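Local coordinates for cellulase (Bacillus sp. BG-CS10, PDB 5E09), which hydrolyses the beta-1,4-glucosidic links of cellulose, probably within the chain, using a family 5 catalytic barrel joined to a family 46 carbohydrate-binding module, at residues A[10-14]-A[217-221]; A[55-61]-A[307-311]; A[96-102]-A[141-147]; A[196-200]-A[222-226]. All coordinates share one frame. Numbering follows the deposited sequence.

Contact 1 (A[10-14]-A[217-221]); sequences IQSYV and PNLIA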
loop_
_atom_site.group_PDB
_atom_site.type_symbol
_atom_site.label_atom_id
_atom_site.label_comp_id
_atom_site.label_asym_id
_atom_site.label_seq_id
_atom_site.Cartn_x
_atom_site.Cartn_y
_atom_site.Cartn_z
ATOM N N ILE A 10 22.701 -0.562 16.986
ATOM C CA ILE A 10 22.045 -0.648 15.689
ATOM C C ILE A 10 20.527 -0.791 15.861
ATOM O O ILE A 10 19.750 -0.292 15.041
ATOM C CB ILE A 10 22.615 -1.810 14.836
ATOM C CG1 ILE A 10 22.185 -1.661 13.376
ATOM C CG2 ILE A 10 22.246 -3.179 15.417
ATOM C CD1 ILE A 10 22.682 -0.385 12.725
ATOM N N GLN A 11 20.108 -1.436 16.946
ATOM C CA GLN A 11 18.691 -1.564 17.257
ATOM C C GLN A 11 18.080 -0.209 17.618
ATOM O O GLN A 11 16.919 0.071 17.293
ATOM C CB GLN A 11 18.473 -2.553 18.403
ATOM C CG GLN A 11 18.674 -4.014 18.046
ATOM C CD GLN A 11 18.376 -4.946 19.214
ATOM O OE1 GLN A 11 18.917 -4.780 20.312
ATOM N NE2 GLN A 11 17.509 -5.929 18.984
ATOM N N SER A 12 18.866 0.625 18.295
ATOM C CA SER A 12 18.421 1.961 18.681
ATOM C C SER A 12 18.428 2.890 17.476
ATOM O O SER A 12 17.548 3.734 17.318
ATOM C CB SER A 12 19.310 2.526 19.792
ATOM O OG SER A 12 19.166 1.769 20.979
ATOM N N TYR A 13 19.452 2.732 16.649
ATOM C CA TYR A 13 19.536 3.378 15.352
ATOM C C TYR A 13 18.249 3.132 14.563
ATOM O O TYR A 13 17.595 4.079 14.126
ATOM C CB TYR A 13 20.760 2.852 14.597
ATOM C CG TYR A 13 21.012 3.449 13.226
ATOM C CD1 TYR A 13 20.389 2.928 12.096
ATOM C CD2 TYR A 13 21.904 4.501 13.053
ATOM C CE1 TYR A 13 20.626 3.447 10.842
ATOM C CE2 TYR A 13 22.147 5.032 11.795
ATOM C CZ TYR A 13 21.501 4.498 10.689
ATOM O OH TYR A 13 21.726 4.999 9.421
ATOM N N VAL A 14 17.871 1.862 14.416
ATOM C CA VAL A 14 16.690 1.511 13.629
ATOM C C VAL A 14 15.391 1.971 14.298
ATOM O O VAL A 14 14.472 2.433 13.617
ATOM C CB VAL A 14 16.628 -0.012 13.353
ATOM C CG1 VAL A 14 15.244 -0.430 12.852
ATOM C CG2 VAL A 14 17.699 -0.404 12.346
ATOM N N PRO A 217 28.295 -5.836 13.142
ATOM C CA PRO A 217 27.303 -5.319 14.094
ATOM C C PRO A 217 26.324 -4.325 13.471
ATOM O O PRO A 217 25.269 -4.072 14.049
ATOM C CB PRO A 217 28.170 -4.624 15.143
ATOM C CG PRO A 217 29.344 -4.134 14.358
ATOM C CD PRO A 217 29.620 -5.216 13.342
ATOM N N ASN A 218 26.669 -3.777 12.310
ATOM C CA ASN A 218 25.890 -2.692 11.718
ATOM C C ASN A 218 25.078 -3.113 10.498
ATOM O O ASN A 218 25.166 -2.496 9.438
ATOM C CB ASN A 218 26.823 -1.539 11.352
ATOM C CG ASN A 218 27.430 -0.871 12.582
ATOM O OD1 ASN A 218 26.717 -0.495 13.515
ATOM N ND2 ASN A 218 28.750 -0.744 12.595
ATOM N N LEU A 219 24.281 -4.162 10.661
ATOM C CA LEU A 219 23.499 -4.712 9.563
ATOM C C LEU A 219 22.010 -4.724 9.910
ATOM O O LEU A 219 21.627 -4.948 11.057
ATOM C CB LEU A 219 23.984 -6.125 9.219
ATOM C CG LEU A 219 25.418 -6.276 8.685
ATOM C CD1 LEU A 219 25.748 -7.738 8.419
ATOM C CD2 LEU A 219 25.640 -5.454 7.429
ATOM N N ILE A 220 21.179 -4.474 8.903
ATOM C CA ILE A 220 19.737 -4.384 9.069
ATOM C C ILE A 220 19.034 -5.257 8.039
ATOM O O ILE A 220 19.357 -5.202 6.859
ATOM C CB ILE A 220 19.239 -2.934 8.915
ATOM C CG1 ILE A 220 19.994 -1.996 9.863
ATOM C CG2 ILE A 220 17.738 -2.857 9.142
ATOM C CD1 ILE A 220 19.970 -0.549 9.422
ATOM N N ALA A 221 18.085 -6.069 8.486
ATOM C CA ALA A 221 17.285 -6.878 7.576
ATOM C C ALA A 221 16.129 -6.047 7.038
ATOM O O ALA A 221 15.567 -5.235 7.765
ATOM C CB ALA A 221 16.768 -8.125 8.285
#
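The N-terminal helix 9-15 lies across the end of the family 5 TIM barrel where strands begin, and here it packs against the start of strand 219-225. The axes of the two short elements approach to 9.5 Å at a 53° angle. Ile-10 leads the contact, with 78 Å² covered: its CG2 sits 3.4 Å from Pro-217 O, its CD1 4.1 Å from Asn-218 CA, and its CG1 4.2 Å from Ile-220 CG1. One turn on, Tyr-13 brings CE1 to 4.3 Å from Ile-220 CD1, while its hydroxyl is hydrogen-bonded to His-140 O. Val-14 N closes the helical turn on Ile-10 O at 2.9 Å. No hydrogen bond joins the segments; helix side chains pack on Ile-220, and Ile-10 also rests against backbone of 217-219. Strand alternation explains the first: Leu-219 turns its CA-to-CB bond away and packs on helix 201-214, whereas Ile-220 points toward the helix between Val-191 and Val-268. The shortest side-chain contact of Ile-220 puts its CD1 3.7 Å from Val-14 CG2.

Contact 2 (A[55-61]-A[307-311]); sequences YKSIRIP and HMLWD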
loop_
_atom_site.group_PDB
_atom_site.type_symbol
_atom_site.label_atom_id
_atom_site.label_comp_id
_atom_site.label_asym_id
_atom_site.label_seq_id
_atom_site.Cartn_x
_atom_site.Cartn_y
_atom_site.Cartn_z
ATOM N N TYR A 55 7.516 12.339 10.103
ATOM C CA TYR A 55 8.347 11.256 9.588
ATOM C C TYR A 55 9.800 11.488 9.964
ATOM O O TYR A 55 10.311 12.598 9.823
ATOM C CB TYR A 55 8.193 11.125 8.071
ATOM C CG TYR A 55 6.907 10.438 7.680
ATOM C CD1 TYR A 55 6.781 9.057 7.780
ATOM C CD2 TYR A 55 5.808 11.171 7.237
ATOM C CE1 TYR A 55 5.606 8.420 7.442
ATOM C CE2 TYR A 55 4.622 10.539 6.896
ATOM C CZ TYR A 55 4.529 9.163 7.001
ATOM O OH TYR A 55 3.361 8.525 6.664
ATOM N N LYS A 56 10.464 10.442 10.449
ATOM C CA LYS A 56 11.836 10.579 10.928
ATOM C C LYS A 56 12.870 9.907 10.019
ATOM O O LYS A 56 14.065 9.912 10.317
ATOM C CB LYS A 56 11.951 10.024 12.348
ATOM C CG LYS A 56 11.195 10.845 13.373
ATOM C CD LYS A 56 11.947 10.921 14.678
ATOM C CE LYS A 56 12.303 9.544 15.189
ATOM N NZ LYS A 56 13.097 9.641 16.443
ATOM N N SER A 57 12.417 9.338 8.908
ATOM C CA SER A 57 13.351 8.773 7.940
ATOM C C SER A 57 12.726 8.686 6.564
ATOM O O SER A 57 11.509 8.592 6.419
ATOM C CB SER A 57 13.846 7.391 8.386
ATOM O OG SER A 57 12.777 6.479 8.525
ATOM N N ILE A 58 13.571 8.730 5.547
ATOM C CA ILE A 58 13.086 8.716 4.185
ATOM C C ILE A 58 13.887 7.709 3.364
ATOM O O ILE A 58 15.113 7.634 3.465
ATOM C CB ILE A 58 13.159 10.130 3.556
ATOM C CG1 ILE A 58 12.663 10.109 2.108
ATOM C CG2 ILE A 58 14.570 10.684 3.636
ATOM C CD1 ILE A 58 12.738 11.460 1.428
ATOM N N ARG A 59 13.178 6.910 2.578
ATOM C CA ARG A 59 13.815 5.992 1.652
ATOM C C ARG A 59 13.822 6.638 0.281
ATOM O O ARG A 59 12.807 7.163 -0.176
ATOM C CB ARG A 59 13.087 4.651 1.622
ATOM C CG ARG A 59 13.726 3.585 0.732
ATOM C CD ARG A 59 13.265 2.207 1.196
ATOM N NE ARG A 59 13.724 1.111 0.348
ATOM C CZ ARG A 59 13.036 0.616 -0.676
ATOM N NH1 ARG A 59 11.858 1.131 -0.995
ATOM N NH2 ARG A 59 13.525 -0.394 -1.382
ATOM N N ILE A 60 14.978 6.632 -0.364
ATOM C CA ILE A 60 15.088 7.223 -1.682
ATOM C C ILE A 60 15.468 6.141 -2.684
ATOM O O ILE A 60 16.652 5.860 -2.893
ATOM C CB ILE A 60 16.115 8.370 -1.705
ATOM C CG1 ILE A 60 15.712 9.447 -0.700
ATOM C CG2 ILE A 60 16.197 8.985 -3.091
ATOM C CD1 ILE A 60 16.727 10.551 -0.562
ATOM N N PRO A 61 14.452 5.505 -3.282
ATOM C CA PRO A 61 14.702 4.500 -4.316
ATOM C C PRO A 61 15.291 5.154 -5.556
ATOM O O PRO A 61 14.797 6.188 -6.008
ATOM C CB PRO A 61 13.312 3.919 -4.607
ATOM C CG PRO A 61 12.346 4.911 -4.078
ATOM C CD PRO A 61 13.026 5.600 -2.930
ATOM N N HIS A 307 8.860 0.862 10.107
ATOM C CA HIS A 307 8.155 0.754 8.832
ATOM C C HIS A 307 8.262 2.022 7.991
ATOM O O HIS A 307 8.432 3.123 8.519
ATOM C CB HIS A 307 6.684 0.416 9.075
ATOM C CG HIS A 307 5.994 1.374 9.995
ATOM N ND1 HIS A 307 5.666 2.660 9.616
ATOM C CD2 HIS A 307 5.587 1.241 11.277
ATOM C CE1 HIS A 307 5.080 3.273 10.630
ATOM N NE2 HIS A 307 5.021 2.436 11.651
HETATM N N MSE A 308 8.152 1.854 6.675
HETATM C CA MSE A 308 8.307 2.950 5.718
HETATM C C MSE A 308 7.256 2.888 4.604
HETATM O O MSE A 308 7.288 1.992 3.757
HETATM C CB MSE A 308 9.711 2.927 5.108
HETATM C CG MSE A 308 10.825 2.783 6.131
HETATM SE SE MSE A 308 12.573 2.995 5.344
HETATM C CE MSE A 308 12.658 4.943 5.313
ATOM N N LEU A 309 6.338 3.849 4.606
ATOM C CA LEU A 309 5.190 3.848 3.704
ATOM C C LEU A 309 5.590 4.066 2.250
ATOM O O LEU A 309 6.379 4.959 1.942
ATOM C CB LEU A 309 4.196 4.930 4.138
ATOM C CG LEU A 309 3.001 5.245 3.235
ATOM C CD1 LEU A 309 1.954 4.146 3.325
ATOM C CD2 LEU A 309 2.410 6.607 3.586
ATOM N N TRP A 310 5.042 3.251 1.356
ATOM C CA TRP A 310 5.285 3.440 -0.069
ATOM C C TRP A 310 4.372 4.537 -0.607
ATOM O O TRP A 310 3.149 4.420 -0.540
ATOM C CB TRP A 310 5.062 2.141 -0.854
ATOM C CG TRP A 310 5.212 2.338 -2.335
ATOM C CD1 TRP A 310 4.212 2.347 -3.272
ATOM C CD2 TRP A 310 6.422 2.587 -3.047
ATOM N NE1 TRP A 310 4.732 2.574 -4.519
ATOM C CE2 TRP A 310 6.101 2.728 -4.409
ATOM C CE3 TRP A 310 7.769 2.691 -2.665
ATOM C CZ2 TRP A 310 7.051 2.970 -5.396
ATOM C CZ3 TRP A 310 8.722 2.936 -3.644
ATOM C CH2 TRP A 310 8.356 3.074 -4.994
ATOM N N ASP A 311 4.972 5.600 -1.131
ATOM C CA ASP A 311 4.215 6.736 -1.650
ATOM C C ASP A 311 4.706 7.105 -3.043
ATOM O O ASP A 311 5.722 7.776 -3.180
ATOM C CB ASP A 311 4.343 7.933 -0.705
ATOM C CG ASP A 311 3.330 9.045 -1.002
ATOM O OD1 ASP A 311 2.802 9.120 -2.139
ATOM O OD2 ASP A 311 3.071 9.853 -0.078
#
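Met-308, a selenomethionine in the deposited model, points its CA-to-CB bond toward 55-61 and has 86 Å² covered. Its CE ends 3.4 Å from Arg-59 N, 3.6 Å from Ile-58 C and 3.6 Å from Ser-57 OG, a hydroxyl whose hydrogen bond goes to Met-17 O. No hydrogen bond joins the segments, whose axes are 8.0 Å apart at 50°: strands 57-60 and 306-311 are next-but-one neighbours in the TIM barrel, and Met-308 and Arg-59 meet across its inside. Leu-309 makes a separate contact on the other side of the strand, where its CD2 lies 3.7 Å from Tyr-55 OH, in the loop that precedes strand 57-60. Trp-310 meets the far end of 55-61, its CZ3 being 4.1 Å from Pro-61 CG and 4.5 Å from Arg-59 NH1, near the plane of the guanidinium. That guanidinium is held by salt bridges to Glu-145 and Glu-271, the latter on the strand that carries the nucleophile in family 5 enzymes. Strand 20-23 runs between the two strands in the sheet, with Asn-22 against both Met-308 and Trp-310; strands 97-100 and 267-272 flank the outer sides of the trio.

Contact 3 (A[96-102]-A[141-147]); sequences LYVMLNL and KLMFESV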
loop_
_atom_site.group_PDB
_atom_site.type_symbol
_atom_site.label_atom_id
_atom_site.label_comp_id
_atom_site.label_asym_id
_atom_site.label_seq_id
_atom_site.Cartn_x
_atom_site.Cartn_y
_atom_site.Cartn_z
ATOM N N LEU A 96 16.693 13.890 9.093
ATOM C CA LEU A 96 16.107 12.608 8.721
ATOM C C LEU A 96 17.183 11.540 8.554
ATOM O O LEU A 96 18.318 11.849 8.197
ATOM C CB LEU A 96 15.307 12.731 7.421
ATOM C CG LEU A 96 14.088 13.652 7.406
ATOM C CD1 LEU A 96 13.572 13.819 5.978
ATOM C CD2 LEU A 96 13.012 13.090 8.308
ATOM N N TYR A 97 16.827 10.288 8.823
ATOM C CA TYR A 97 17.638 9.168 8.361
ATOM C C TYR A 97 17.292 8.939 6.897
ATOM O O TYR A 97 16.146 9.151 6.497
ATOM C CB TYR A 97 17.374 7.903 9.168
ATOM C CG TYR A 97 17.806 7.947 10.616
ATOM C CD1 TYR A 97 16.980 8.494 11.597
ATOM C CD2 TYR A 97 19.020 7.397 11.014
ATOM C CE1 TYR A 97 17.361 8.512 12.929
ATOM C CE2 TYR A 97 19.412 7.412 12.343
ATOM C CZ TYR A 97 18.579 7.972 13.296
ATOM O OH TYR A 97 18.969 7.987 14.617
ATOM N N VAL A 98 18.274 8.520 6.101
ATOM C CA VAL A 98 18.065 8.273 4.675
ATOM C C VAL A 98 18.525 6.868 4.278
ATOM O O VAL A 98 19.577 6.413 4.716
ATOM C CB VAL A 98 18.814 9.311 3.814
ATOM C CG1 VAL A 98 18.582 9.053 2.325
ATOM C CG2 VAL A 98 18.377 10.713 4.191
HETATM N N MSE A 99 17.720 6.179 3.469
HETATM C CA MSE A 99 18.111 4.892 2.898
HETATM C C MSE A 99 18.223 5.032 1.383
HETATM O O MSE A 99 17.283 5.493 0.728
HETATM C CB MSE A 99 17.107 3.782 3.258
HETATM C CG MSE A 99 17.456 2.422 2.637
HETATM SE SE MSE A 99 16.217 0.952 3.021
HETATM C CE MSE A 99 15.937 1.310 4.928
ATOM N N LEU A 100 19.374 4.647 0.834
ATOM C CA LEU A 100 19.621 4.746 -0.610
ATOM C C LEU A 100 19.885 3.368 -1.228
ATOM O O LEU A 100 20.583 2.543 -0.628
ATOM C CB LEU A 100 20.804 5.673 -0.877
ATOM C CG LEU A 100 21.221 5.860 -2.334
ATOM C CD1 LEU A 100 20.163 6.640 -3.084
ATOM C CD2 LEU A 100 22.579 6.544 -2.439
ATOM N N ASN A 101 19.338 3.110 -2.418
ATOM C CA ASN A 101 19.507 1.789 -3.035
ATOM C C ASN A 101 19.794 1.764 -4.533
ATOM O O ASN A 101 20.005 2.800 -5.160
ATOM C CB ASN A 101 18.265 0.921 -2.766
ATOM C CG ASN A 101 17.025 1.348 -3.554
ATOM O OD1 ASN A 101 17.092 2.097 -4.538
ATOM N ND2 ASN A 101 15.874 0.838 -3.126
ATOM N N LEU A 102 19.606 0.563 -5.076
ATOM C CA LEU A 102 19.605 0.251 -6.490
ATOM C C LEU A 102 18.139 -0.203 -6.483
ATOM O O LEU A 102 17.774 -1.017 -5.635
ATOM C CB LEU A 102 20.535 -0.914 -6.798
ATOM C CG LEU A 102 22.010 -0.715 -6.443
ATOM C CD1 LEU A 102 22.807 -1.979 -6.730
ATOM C CD2 LEU A 102 22.589 0.471 -7.199
ATOM N N LYS A 141 23.699 8.605 9.458
ATOM C CA LYS A 141 22.251 8.596 9.300
ATOM C C LYS A 141 21.868 8.220 7.865
ATOM O O LYS A 141 20.707 7.930 7.573
ATOM C CB LYS A 141 21.663 9.957 9.687
ATOM C CG LYS A 141 21.887 10.335 11.157
ATOM C CD LYS A 141 20.606 10.841 11.818
ATOM C CE LYS A 141 20.465 12.360 11.732
ATOM N NZ LYS A 141 20.239 12.900 10.349
ATOM N N LEU A 142 22.850 8.230 6.969
ATOM C CA LEU A 142 22.658 7.703 5.620
ATOM C C LEU A 142 23.101 6.238 5.575
ATOM O O LEU A 142 24.212 5.899 5.987
ATOM C CB LEU A 142 23.426 8.532 4.592
ATOM C CG LEU A 142 23.543 7.959 3.180
ATOM C CD1 LEU A 142 22.185 7.936 2.491
ATOM C CD2 LEU A 142 24.542 8.765 2.371
HETATM N N MSE A 143 22.215 5.378 5.088
HETATM C CA MSE A 143 22.465 3.946 5.016
HETATM C C MSE A 143 22.222 3.441 3.593
HETATM O O MSE A 143 21.455 4.040 2.829
HETATM C CB MSE A 143 21.569 3.201 6.006
HETATM C CG MSE A 143 20.096 3.146 5.584
HETATM SE SE MSE A 143 18.906 2.802 7.082
HETATM C CE MSE A 143 18.742 4.633 7.735
ATOM N N PHE A 144 22.876 2.336 3.248
ATOM C CA PHE A 144 22.771 1.746 1.912
ATOM C C PHE A 144 22.022 0.425 1.957
ATOM O O PHE A 144 22.293 -0.393 2.838
ATOM C CB PHE A 144 24.162 1.498 1.318
ATOM C CG PHE A 144 24.995 2.733 1.142
ATOM C CD1 PHE A 144 24.407 3.980 0.982
ATOM C CD2 PHE A 144 26.380 2.643 1.108
ATOM C CE1 PHE A 144 25.190 5.118 0.803
ATOM C CE2 PHE A 144 27.164 3.774 0.931
ATOM C CZ PHE A 144 26.566 5.014 0.778
ATOM N N GLU A 145 21.087 0.202 1.029
ATOM C CA GLU A 145 20.560 -1.153 0.846
ATOM C C GLU A 145 20.946 -1.682 -0.531
ATOM O O GLU A 145 20.867 -0.971 -1.541
ATOM C CB GLU A 145 19.036 -1.237 1.052
ATOM C CG GLU A 145 18.226 -0.309 0.221
ATOM C CD GLU A 145 16.748 -0.689 0.132
ATOM O OE1 GLU A 145 16.403 -1.891 0.178
ATOM O OE2 GLU A 145 15.920 0.238 0.013
ATOM N N SER A 146 21.360 -2.946 -0.547
ATOM C CA SER A 146 22.055 -3.541 -1.687
ATOM C C SER A 146 21.275 -3.496 -2.991
ATOM O O SER A 146 21.805 -3.066 -4.014
ATOM C CB SER A 146 22.409 -4.990 -1.372
ATOM O OG SER A 146 21.232 -5.731 -1.118
ATOM N N VAL A 147 20.026 -3.949 -2.949
ATOM C CA VAL A 147 19.191 -4.044 -4.144
ATOM C C VAL A 147 17.725 -4.192 -3.745
ATOM O O VAL A 147 17.404 -4.905 -2.793
ATOM C CB VAL A 147 19.619 -5.236 -5.032
ATOM C CG1 VAL A 147 19.863 -6.480 -4.174
ATOM C CG2 VAL A 147 18.586 -5.518 -6.122
#
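Strands 97-100 and 142-145 are parallel neighbours, the third and fourth of the TIM barrel, joined through helices in a beta-alpha-beta connection. Four backbone hydrogen bonds, all 2.9 Å, set the register: Val-98 N to Lys-141 O, Met-143 N to Val-98 O, Leu-100 N to Met-143 O and Glu-145 N to Leu-100 O. Lys-141, with chi2 and chi3 between wells, bends its chain over Tyr-97: CD stands 3.8 Å from the ring centroid, 15° off the normal, a CH-pi contact, and NZ reaches Leu-96 O at 3.1 Å. On one face, Leu-142 (t, p) sets CD1 3.8 Å from Val-98 CG1 and 4.3 Å from Leu-100 CB. On the other, inside the barrel, the selenomethionines differ: the p chi1 of Met-143 folds it toward strand 97-100, its CG 3.8 Å from Met-99 CB and its CE 3.8 Å from Tyr-97 CB, while Met-99 (t, t, m) extends into a close contact, SE to Glu-145 OE2 at 3.1 Å. Glu-145, p at chi1, accepts a weak hydrogen bond from Asn-101 ND2 to OE2 at 3.2 Å. Its stronger partner is Arg-59, in a salt bridge, which implies that the buried carboxylate is charge-balanced.

Contact 4 (A[196-200]-A[222-226]); sequences ETATS and TVHYY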
loop_
_atom_site.group_PDB
_atom_site.type_symbol
_atom_site.label_atom_id
_atom_site.label_comp_id
_atom_site.label_asym_id
_atom_site.label_seq_id
_atom_site.Cartn_x
_atom_site.Cartn_y
_atom_site.Cartn_z
ATOM N N GLU A 196 13.338 -11.365 -3.101
ATOM C CA GLU A 196 12.068 -10.721 -3.464
ATOM C C GLU A 196 11.492 -9.874 -2.327
ATOM O O GLU A 196 10.301 -9.548 -2.331
ATOM C CB GLU A 196 11.035 -11.769 -3.895
ATOM C CG GLU A 196 11.275 -12.368 -5.261
ATOM C CD GLU A 196 10.382 -13.566 -5.539
ATOM O OE1 GLU A 196 9.652 -13.991 -4.617
ATOM O OE2 GLU A 196 10.415 -14.087 -6.677
ATOM N N THR A 197 12.349 -9.518 -1.369
ATOM C CA THR A 197 11.940 -8.931 -0.086
ATOM C C THR A 197 10.704 -9.606 0.497
ATOM O O THR A 197 9.854 -8.943 1.081
ATOM C CB THR A 197 11.662 -7.409 -0.195
ATOM O OG1 THR A 197 10.586 -7.171 -1.113
ATOM C CG2 THR A 197 12.909 -6.659 -0.653
ATOM N N ALA A 198 10.608 -10.925 0.335
ATOM C CA ALA A 198 9.459 -11.682 0.827
ATOM C C ALA A 198 9.734 -12.262 2.214
ATOM O O ALA A 198 10.842 -12.151 2.730
ATOM C CB ALA A 198 9.098 -12.786 -0.150
ATOM N N THR A 199 8.734 -12.899 2.812
ATOM C CA THR A 199 8.816 -13.240 4.228
ATOM C C THR A 199 8.673 -14.725 4.549
ATOM O O THR A 199 8.414 -15.085 5.697
ATOM C CB THR A 199 7.747 -12.468 5.031
ATOM O OG1 THR A 199 6.436 -12.879 4.616
ATOM C CG2 THR A 199 7.902 -10.969 4.813
ATOM N N SER A 200 8.848 -15.587 3.551
ATOM C CA SER A 200 8.860 -17.027 3.790
ATOM C C SER A 200 9.973 -17.397 4.765
ATOM O O SER A 200 11.053 -16.800 4.740
ATOM C CB SER A 200 9.036 -17.792 2.479
ATOM O OG SER A 200 8.015 -17.451 1.560
ATOM N N THR A 222 15.772 -6.228 5.772
ATOM C CA THR A 222 14.596 -5.540 5.271
ATOM C C THR A 222 13.632 -6.446 4.522
ATOM O O THR A 222 14.037 -7.333 3.763
ATOM C CB THR A 222 14.960 -4.364 4.351
ATOM O OG1 THR A 222 13.756 -3.713 3.932
ATOM C CG2 THR A 222 15.735 -4.829 3.120
ATOM N N VAL A 223 12.344 -6.217 4.751
ATOM C CA VAL A 223 11.322 -6.935 3.998
ATOM C C VAL A 223 10.237 -5.959 3.563
ATOM O O VAL A 223 10.201 -4.812 4.021
ATOM C CB VAL A 223 10.698 -8.093 4.811
ATOM C CG1 VAL A 223 11.698 -9.228 4.970
ATOM C CG2 VAL A 223 10.211 -7.613 6.170
ATOM N N HIS A 224 9.374 -6.418 2.663
ATOM C CA HIS A 224 8.270 -5.617 2.154
ATOM C C HIS A 224 6.958 -6.330 2.436
ATOM O O HIS A 224 6.929 -7.552 2.547
ATOM C CB HIS A 224 8.416 -5.364 0.651
ATOM C CG HIS A 224 9.554 -4.462 0.297
ATOM N ND1 HIS A 224 9.898 -4.173 -1.010
ATOM C CD2 HIS A 224 10.431 -3.782 1.072
ATOM C CE1 HIS A 224 10.934 -3.361 -1.020
ATOM N NE2 HIS A 224 11.281 -3.106 0.229
ATOM N N TYR A 225 5.871 -5.573 2.541
ATOM C CA TYR A 225 4.569 -6.169 2.820
ATOM C C TYR A 225 3.428 -5.331 2.255
ATOM O O TYR A 225 3.351 -4.133 2.493
ATOM C CB TYR A 225 4.380 -6.354 4.325
ATOM C CG TYR A 225 3.154 -7.160 4.661
ATOM C CD1 TYR A 225 3.153 -8.541 4.508
ATOM C CD2 TYR A 225 1.993 -6.546 5.116
ATOM C CE1 TYR A 225 2.039 -9.289 4.805
ATOM C CE2 TYR A 225 0.869 -7.288 5.416
ATOM C CZ TYR A 225 0.899 -8.661 5.262
ATOM O OH TYR A 225 -0.211 -9.411 5.560
ATOM N N TYR A 226 2.531 -5.972 1.516
ATOM C CA TYR A 226 1.465 -5.248 0.832
ATOM C C TYR A 226 0.103 -5.860 1.092
ATOM O O TYR A 226 -0.855 -5.591 0.373
ATOM C CB TYR A 226 1.743 -5.194 -0.668
ATOM C CG TYR A 226 2.765 -4.146 -1.023
ATOM C CD1 TYR A 226 2.380 -2.827 -1.241
ATOM C CD2 TYR A 226 4.115 -4.465 -1.118
ATOM C CE1 TYR A 226 3.311 -1.851 -1.554
ATOM C CE2 TYR A 226 5.056 -3.496 -1.428
ATOM C CZ TYR A 226 4.647 -2.190 -1.646
ATOM O OH TYR A 226 5.571 -1.219 -1.963
#
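Thr-197 has 90 Å² covered, far more than any other residue here, and His-224 follows with 55 Å². With phi/psi of 41/38, Thr-197 lies in the left-handed region, as does Glu-196 at 62/19; the loop bends here, and Thr-197 O accepts a hydrogen bond from His-224 N at 3.0 Å with an N-H...O angle of 162°. In addition, Thr-197 CB sits 3.8 Å from the centroid of the His-224 imidazole, 19° off the ring normal, a CH-pi contact over the face, and Thr-197 OG1 is tied back to Glu-196 O at 2.7 Å. His-224 ND1 is hydrogen-bonded to Glu-149 OE2, a glutamate that follows strand 142-145, where family 5 enzymes place the acid/base; the histidine therefore probably lines the active site. Val-223, third with 44 Å², meets the rest of the loop: its CB is 4.0 Å from Thr-199 CG2, and its CG1 is 3.8 Å from Ala-198 O. Segment 196-200 leads from strand 190-193, next to 219-225 in the sheet, into helix 201-214; Thr-197 bonds to His-224 just beyond the pairing of Thr-222 with Leu-192, while helix 243-261 contacts both Thr-199 and Tyr-225, and strand 267-272 flanks the other edge.

Overall arrangement
All four contacts belong to one eight-stranded barrel, and run from its floor to its catalytic end. Contact 1 closes the floor and touches contact 3 where Tyr-13 CE2 comes 3.7 Å from Tyr-97 CE2, in an edge-to-face pair; their centres are 13 Å apart. Contacts 2 and 3, centred 10 Å apart, are locked by the salt bridge of Arg-59 NE with Glu-145 OE2 at 2.4 Å. Contact 4 continues strand 219-225 from contact 1, about 18 Å away between centres, and meets contact 2 where Trp-310 CB lies 3.6 Å from Tyr-226 OH. Arg-59, His-224 and Tyr-226 thus gather around Glu-149 and Glu-271, the probable catalytic pair by family position.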